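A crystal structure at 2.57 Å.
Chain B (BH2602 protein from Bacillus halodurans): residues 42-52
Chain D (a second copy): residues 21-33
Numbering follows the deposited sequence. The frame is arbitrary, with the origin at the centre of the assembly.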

ATOM      1  N   ARG B  42      -1.309  29.353  22.224  1.00128.48           N
ATOM      2  CA  ARG B  42      -2.480  28.966  21.440  1.00126.39           C
ATOM      3  C   ARG B  42      -2.807  27.484  21.570  1.00126.81           C
ATOM      4  O   ARG B  42      -1.930  26.629  21.448  1.00126.06           O
ATOM      5  CB  ARG B  42      -2.254  29.294  19.965  1.00122.96           C
ATOM      6  CG  ARG B  42      -1.109  28.520  19.336  1.00122.12           C
ATOM      7  CD  ARG B  42      -0.937  28.897  17.883  1.00124.41           C
ATOM      8  NE  ARG B  42       0.008  28.021  17.203  1.00123.72           N
ATOM      9  CZ  ARG B  42       0.291  28.102  15.909  1.00123.73           C
ATOM     10  NH1 ARG B  42      -0.298  29.024  15.157  1.00123.39           N
ATOM     11  NH2 ARG B  42       1.157  27.261  15.365  1.00123.52           N
ATOM     12  N   ARG B  43      -4.080  27.184  21.803  1.00129.75           N
ATOM     13  CA  ARG B  43      -4.515  25.803  21.941  1.00134.40           C
ATOM     14  C   ARG B  43      -4.670  25.164  20.567  1.00129.93           C
ATOM     15  O   ARG B  43      -4.252  25.733  19.557  1.00130.41           O
ATOM     16  CB  ARG B  43      -5.847  25.736  22.692  1.00143.67           C
ATOM     17  CG  ARG B  43      -5.890  24.686  23.801  1.00151.29           C
ATOM     18  CD  ARG B  43      -4.915  25.033  24.924  1.00155.95           C
ATOM     19  NE  ARG B  43      -5.092  24.185  26.101  1.00156.36           N
ATOM     20  CZ  ARG B  43      -4.497  24.399  27.270  1.00153.76           C
ATOM     21  NH1 ARG B  43      -3.682  25.434  27.422  1.00155.77           N
ATOM     22  NH2 ARG B  43      -4.721  23.583  28.291  1.00149.70           N
ATOM     23  N   TYR B  44      -5.278  23.982  20.541  1.00125.42           N
ATOM     24  CA  TYR B  44      -5.504  23.226  19.311  1.00120.77           C
ATOM     25  C   TYR B  44      -4.220  22.619  18.743  1.00112.88           C
ATOM     26  O   TYR B  44      -4.266  21.737  17.882  1.00115.78           O
ATOM     27  CB  TYR B  44      -6.199  24.101  18.258  1.00125.56           C
ATOM     28  CG  TYR B  44      -7.660  24.370  18.569  1.00133.21           C
ATOM     29  CD1 TYR B  44      -8.029  25.168  19.656  1.00139.32           C
ATOM     30  CD2 TYR B  44      -8.675  23.800  17.796  1.00130.09           C
ATOM     31  CE1 TYR B  44      -9.377  25.391  19.966  1.00140.02           C
ATOM     32  CE2 TYR B  44     -10.022  24.017  18.099  1.00131.16           C
ATOM     33  CZ  TYR B  44     -10.366  24.813  19.182  1.00134.06           C
ATOM     34  OH  TYR B  44     -11.694  25.033  19.480  1.00128.53           O
ATOM     35  N   ALA B  45      -3.078  23.085  19.239  1.00104.35           N
ATOM     36  CA  ALA B  45      -1.786  22.577  18.798  1.00 94.90           C
ATOM     37  C   ALA B  45      -1.435  21.343  19.630  1.00 93.76           C
ATOM     38  O   ALA B  45      -1.712  21.296  20.831  1.00 97.67           O
ATOM     39  CB  ALA B  45      -0.716  23.656  18.965  1.00 92.60           C
ATOM     40  N   THR B  46      -0.837  20.342  18.991  1.00 88.94           N
ATOM     41  CA  THR B  46      -0.460  19.113  19.685  1.00 90.95           C
ATOM     42  C   THR B  46       1.037  19.114  20.005  1.00 96.01           C
ATOM     43  O   THR B  46       1.801  19.866  19.400  1.00102.16           O
ATOM     44  CB  THR B  46      -0.808  17.871  18.836  1.00 86.72           C
ATOM     45  OG1 THR B  46      -0.423  16.688  19.544  1.00 92.55           O
ATOM     46  CG2 THR B  46      -0.093  17.917  17.488  1.00 81.14           C
ATOM     47  N   TYR B  47       1.454  18.274  20.950  1.00 92.98           N
ATOM     48  CA  TYR B  47       2.861  18.206  21.343  1.00 94.57           C
ATOM     49  C   TYR B  47       3.817  17.816  20.227  1.00 88.63           C
ATOM     50  O   TYR B  47       4.653  18.622  19.821  1.00 86.77           O
ATOM     51  CB  TYR B  47       3.037  17.254  22.533  1.00 99.22           C
ATOM     52  CG  TYR B  47       2.757  17.924  23.856  1.00102.71           C
ATOM     53  CD1 TYR B  47       2.041  17.273  24.856  1.00103.67           C
ATOM     54  CD2 TYR B  47       3.176  19.235  24.089  1.00106.35           C
ATOM     55  CE1 TYR B  47       1.740  17.914  26.053  1.00107.54           C
ATOM     56  CE2 TYR B  47       2.885  19.882  25.277  1.00108.54           C
ATOM     57  CZ  TYR B  47       2.165  19.220  26.254  1.00111.01           C
ATOM     58  OH  TYR B  47       1.861  19.877  27.423  1.00115.30           O
ATOM     59  N   LEU B  48       3.689  16.588  19.731  1.00 81.81           N
ATOM     60  CA  LEU B  48       4.559  16.090  18.665  1.00 80.81           C
ATOM     61  C   LEU B  48       4.809  17.077  17.524  1.00 77.67           C
ATOM     62  O   LEU B  48       5.865  17.052  16.888  1.00 69.65           O
ATOM     63  CB  LEU B  48       3.995  14.787  18.086  1.00 75.10           C
ATOM     64  CG  LEU B  48       4.712  14.268  16.833  1.00 71.45           C
ATOM     65  CD1 LEU B  48       4.689  12.752  16.819  1.00 76.27           C
ATOM     66  CD2 LEU B  48       4.057  14.848  15.584  1.00 60.31           C
ATOM     67  N   ALA B  49       3.835  17.939  17.266  1.00 75.21           N
ATOM     68  CA  ALA B  49       3.947  18.910  16.196  1.00 65.82           C
ATOM     69  C   ALA B  49       4.520  20.213  16.720  1.00 71.87           C
ATOM     70  O   ALA B  49       5.075  21.021  15.965  1.00 72.03           O
ATOM     71  CB  ALA B  49       2.598  19.148  15.608  1.00 41.78           C
ATOM     72  N   SER B  50       4.385  20.407  18.024  1.00 67.49           N
ATOM     73  CA  SER B  50       4.860  21.622  18.660  1.00 70.61           C
ATOM     74  C   SER B  50       6.384  21.724  18.706  1.00 70.56           C
ATOM     75  O   SER B  50       6.956  22.776  18.379  1.00 58.76           O
ATOM     76  CB  SER B  50       4.266  21.713  20.062  1.00 66.83           C
ATOM     77  OG  SER B  50       2.857  21.833  19.987  1.00 72.10           O
ATOM     78  N   LEU B  51       7.035  20.631  19.103  1.00 73.81           N
ATOM     79  CA  LEU B  51       8.489  20.581  19.192  1.00 77.38           C
ATOM     80  C   LEU B  51       9.176  20.589  17.825  1.00 80.52           C
ATOM     81  O   LEU B  51      10.081  21.394  17.595  1.00 78.08           O
ATOM     82  CB  LEU B  51       8.917  19.351  19.995  1.00 81.81           C
ATOM     83  CG  LEU B  51       8.701  19.464  21.511  1.00 88.11           C
ATOM     84  CD1 LEU B  51       7.246  19.763  21.813  1.00 88.72           C
ATOM     85  CD2 LEU B  51       9.134  18.175  22.194  1.00 91.68           C
ATOM     86  N   THR B  52       8.751  19.702  16.922  1.00 78.64           N
ATOM     87  CA  THR B  52       9.335  19.637  15.578  1.00 71.33           C
ATOM     88  C   THR B  52       9.001  20.929  14.844  1.00 66.50           C
ATOM     89  O   THR B  52       9.648  21.297  13.864  1.00 74.85           O
ATOM     90  CB  THR B  52       8.783  18.454  14.759  1.00 75.81           C
ATOM     91  OG1 THR B  52       7.392  18.665  14.490  1.00 89.33           O
ATOM     92  CG2 THR B  52       8.955  17.145  15.528  1.00 67.73           C
TER
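Chain D (21-33) ANEEEKDVLSSIV

How does the chain D stretch lie on chain B? It is mostly helix, following N22(D) at the N-cap position and continuing beyond the stretch; OD1 of N22(D) accepts a hydrogen bond from E25(D) N at 3.0 Å. Chain B begins as an irregular loop and turns helical at Y47(B). The two helices run in broadly the same sense, their N-to-C directions 60° apart (signed crossing angle -60°), and their axes come no closer than 13.2 Å. At that separation the backbones do not touch, and side chains must bridge the gap. The register pairs Y47(B) with V28(D), CA to CA 9.0 Å, and L51(B) with I32(D), CA to CA 10.1 Å, so one helical turn on each chain carries the contact from the first pair to the second.

What does the loop of chain B contribute before its helix begins? Only R43(B) reaches across. Its CA-to-CB bond points sideways, but the long side chain brings NH1 to 4.0 Å from ND2 of N22(D), which lies at the edge of the guanidinium, near its plane. Both atoms are nitrogens of donor groups, and no hydrogen bond links them. R42(B), Y44(B), A45(B) and T46(B) stay clear of this stretch of chain D.

Why does Y47(B) dominate the contact? Its CA-to-CB bond points toward chain D, its chi1 is m, and it has the largest area covered by the other stretch. The ring lies against V28(D), whose t rotamer places CG1 over one ring face, 4.2 Å from the centroid of the Y47(B) ring and 12° off the normal, a CH-pi contact. CG2 of V28(D) is also close, 3.3 Å from CE1 of Y47(B). The phenol end extends back toward the start of the chain D helix, where OH of Y47(B) lies 3.5 Å from N of E25(D) and 3.9 Å from CG of the same residue. E24(D) lies at the ring's edge. The hydroxyl finds its hydrogen bond elsewhere in the structure.

Where does the contact continue beyond the tyrosine? L48(B), A49(B) and S50(B) do not reach this stretch of chain D; S50(B) instead turns its OG back to O of T46(B), a very short hydrogen bond of 2.3 Å. The CA-to-CB bond of L51(B) points toward the partner, and its CD2 meets CD1 of I32(D) at 3.7 Å. This is a purely apolar contact between two buried side chains. No hydrogen bond crosses between the two stretches; the contacts at Y47(B) and L51(B) are mainly side-chain packing.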

ATOM      1  N   ALA D  21       2.979  28.898  32.967  1.00 73.11           N
ATOM      2  CA  ALA D  21       2.799  27.529  32.485  1.00 82.91           C
ATOM      3  C   ALA D  21       1.917  26.698  33.421  1.00 89.05           C
ATOM      4  O   ALA D  21       1.800  26.996  34.607  1.00 87.57           O
ATOM      5  CB  ALA D  21       4.159  26.850  32.312  1.00 77.97           C
ATOM      6  N   ASN D  22       1.307  25.649  32.879  1.00 89.43           N
ATOM      7  CA  ASN D  22       0.435  24.787  33.661  1.00 91.26           C
ATOM      8  C   ASN D  22       1.095  23.470  34.047  1.00 87.82           C
ATOM      9  O   ASN D  22       2.315  23.354  34.047  1.00 93.85           O
ATOM     10  CB  ASN D  22      -0.852  24.505  32.888  1.00 99.64           C
ATOM     11  CG  ASN D  22      -0.585  24.055  31.474  1.00104.74           C
ATOM     12  OD1 ASN D  22       0.255  23.188  31.239  1.00109.86           O
ATOM     13  ND2 ASN D  22      -1.301  24.637  30.521  1.00101.76           N
ATOM     14  N   GLU D  23       0.268  22.481  34.369  1.00 83.91           N
ATOM     15  CA  GLU D  23       0.737  21.167  34.789  1.00 82.41           C
ATOM     16  C   GLU D  23       1.049  20.269  33.597  1.00 82.37           C
ATOM     17  O   GLU D  23       1.963  19.442  33.652  1.00 80.58           O
ATOM     18  CB  GLU D  23      -0.326  20.501  35.656  1.00 84.66           C
ATOM     19  CG  GLU D  23       0.220  19.586  36.718  1.00 92.45           C
ATOM     20  CD  GLU D  23       0.942  20.349  37.803  1.00103.62           C
ATOM     21  OE1 GLU D  23       0.341  21.292  38.362  1.00106.17           O
ATOM     22  OE2 GLU D  23       2.105  20.004  38.099  1.00109.00           O
ATOM     23  N   GLU D  24       0.272  20.420  32.529  1.00 83.87           N
ATOM     24  CA  GLU D  24       0.474  19.633  31.316  1.00 90.07           C
ATOM     25  C   GLU D  24       1.936  19.806  30.933  1.00 87.04           C
ATOM     26  O   GLU D  24       2.702  18.846  30.863  1.00 85.77           O
ATOM     27  CB  GLU D  24      -0.423  20.164  30.189  1.00 94.24           C
ATOM     28  CG  GLU D  24      -0.411  19.353  28.894  1.00 94.14           C
ATOM     29  CD  GLU D  24      -1.047  17.977  29.040  1.00 94.55           C
ATOM     30  OE1 GLU D  24      -0.463  17.113  29.730  1.00 92.49           O
ATOM     31  OE2 GLU D  24      -2.136  17.763  28.466  1.00 93.69           O
ATOM     32  N   GLU D  25       2.308  21.058  30.711  1.00 86.24           N
ATOM     33  CA  GLU D  25       3.661  21.416  30.342  1.00 91.39           C
ATOM     34  C   GLU D  25       4.663  21.003  31.424  1.00 93.88           C
ATOM     35  O   GLU D  25       5.789  20.606  31.117  1.00 92.44           O
ATOM     36  CB  GLU D  25       3.713  22.920  30.086  1.00 98.06           C
ATOM     37  CG  GLU D  25       2.826  23.358  28.919  1.00104.12           C
ATOM     38  CD  GLU D  25       2.157  24.702  29.155  1.00109.47           C
ATOM     39  OE1 GLU D  25       2.842  25.627  29.633  1.00115.00           O
ATOM     40  OE2 GLU D  25       0.951  24.836  28.857  1.00104.43           O
ATOM     41  N   LYS D  26       4.255  21.088  32.687  1.00 98.78           N
ATOM     42  CA  LYS D  26       5.132  20.707  33.792  1.00100.83           C
ATOM     43  C   LYS D  26       5.672  19.299  33.582  1.00 95.09           C
ATOM     44  O   LYS D  26       6.874  19.102  33.438  1.00 96.36           O
ATOM     45  CB  LYS D  26       4.388  20.757  35.133  1.00111.96           C
ATOM     46  CG  LYS D  26       4.333  22.126  35.803  1.00113.06           C
ATOM     47  CD  LYS D  26       3.835  21.989  37.238  1.00112.16           C
ATOM     48  CE  LYS D  26       3.833  23.313  37.981  1.00111.00           C
ATOM     49  NZ  LYS D  26       2.880  24.279  37.380  1.00110.52           N
ATOM     50  N   ASP D  27       4.772  18.325  33.568  1.00 97.12           N
ATOM     51  CA  ASP D  27       5.158  16.933  33.380  1.00104.07           C
ATOM     52  C   ASP D  27       5.947  16.736  32.093  1.00 92.92           C
ATOM     53  O   ASP D  27       7.057  16.204  32.109  1.00 90.91           O
ATOM     54  CB  ASP D  27       3.917  16.040  33.356  1.00119.01           C
ATOM     55  CG  ASP D  27       3.175  16.047  34.672  1.00131.68           C
ATOM     56  OD1 ASP D  27       2.785  17.143  35.133  1.00138.40           O
ATOM     57  OD2 ASP D  27       2.980  14.957  35.246  1.00136.57           O
ATOM     58  N   VAL D  28       5.363  17.161  30.979  1.00 84.91           N
ATOM     59  CA  VAL D  28       6.009  17.027  29.684  1.00 73.02           C
ATOM     60  C   VAL D  28       7.488  17.412  29.750  1.00 81.10           C
ATOM     61  O   VAL D  28       8.354  16.538  29.703  1.00 87.33           O
ATOM     62  CB  VAL D  28       5.294  17.897  28.623  1.00 59.57           C
ATOM     63  CG1 VAL D  28       6.009  17.796  27.278  1.00 59.93           C
ATOM     64  CG2 VAL D  28       3.849  17.452  28.495  1.00 58.41           C
ATOM     65  N   LEU D  29       7.772  18.708  29.876  1.00 80.52           N
ATOM     66  CA  LEU D  29       9.151  19.204  29.927  1.00 82.70           C
ATOM     67  C   LEU D  29      10.062  18.439  30.891  1.00 79.92           C
ATOM     68  O   LEU D  29      11.284  18.488  30.764  1.00 74.49           O
ATOM     69  CB  LEU D  29       9.168  20.698  30.279  1.00 74.99           C
ATOM     70  CG  LEU D  29      10.538  21.381  30.283  1.00 73.50           C
ATOM     71  CD1 LEU D  29      11.154  21.275  28.901  1.00 80.57           C
ATOM     72  CD2 LEU D  29      10.395  22.833  30.683  1.00 64.28           C
ATOM     73  N   SER D  30       9.464  17.735  31.848  1.00 77.82           N
ATOM     74  CA  SER D  30      10.225  16.956  32.819  1.00 85.29           C
ATOM     75  C   SER D  30      10.796  15.723  32.119  1.00 83.74           C
ATOM     76  O   SER D  30      11.911  15.295  32.400  1.00 77.14           O
ATOM     77  CB  SER D  30       9.320  16.535  33.981  1.00 95.01           C
ATOM     78  OG  SER D  30      10.054  15.916  35.025  1.00 99.85           O
ATOM     79  N   SER D  31      10.022  15.157  31.202  1.00 82.02           N
ATOM     80  CA  SER D  31      10.464  13.994  30.456  1.00 85.89           C
ATOM     81  C   SER D  31      11.404  14.476  29.361  1.00 81.80           C
ATOM     82  O   SER D  31      12.414  13.845  29.071  1.00 84.90           O
ATOM     83  CB  SER D  31       9.263  13.277  29.838  1.00 96.17           C
ATOM     84  OG  SER D  31       8.383  12.807  30.842  1.00 98.46           O
ATOM     85  N   ILE D  32      11.053  15.605  28.759  1.00 79.45           N
ATOM     86  CA  ILE D  32      11.847  16.212  27.701  1.00 74.51           C
ATOM     87  C   ILE D  32      13.306  16.238  28.137  1.00 78.20           C
ATOM     88  O   ILE D  32      14.189  15.751  27.432  1.00 87.12           O
ATOM     89  CB  ILE D  32      11.376  17.675  27.436  1.00 80.40           C
ATOM     90  CG1 ILE D  32       9.920  17.681  26.958  1.00 81.97           C
ATOM     91  CG2 ILE D  32      12.286  18.367  26.418  1.00 65.38           C
ATOM     92  CD1 ILE D  32       9.698  16.973  25.649  1.00 85.30           C
ATOM     93  N   VAL D  33      13.537  16.805  29.316  1.00 70.31           N
ATOM     94  CA  VAL D  33      14.876  16.932  29.879  1.00 71.72           C
ATOM     95  C   VAL D  33      15.365  15.633  30.540  1.00 74.11           C
ATOM     96  O   VAL D  33      16.558  15.309  30.481  1.00 62.60           O
ATOM     97  CB  VAL D  33      14.914  18.105  30.877  1.00 66.57           C
ATOM     98  CG1 VAL D  33      16.287  18.232  31.487  1.00 60.92           C
ATOM     99  CG2 VAL D  33      14.547  19.397  30.153  1.00 71.18           C
TER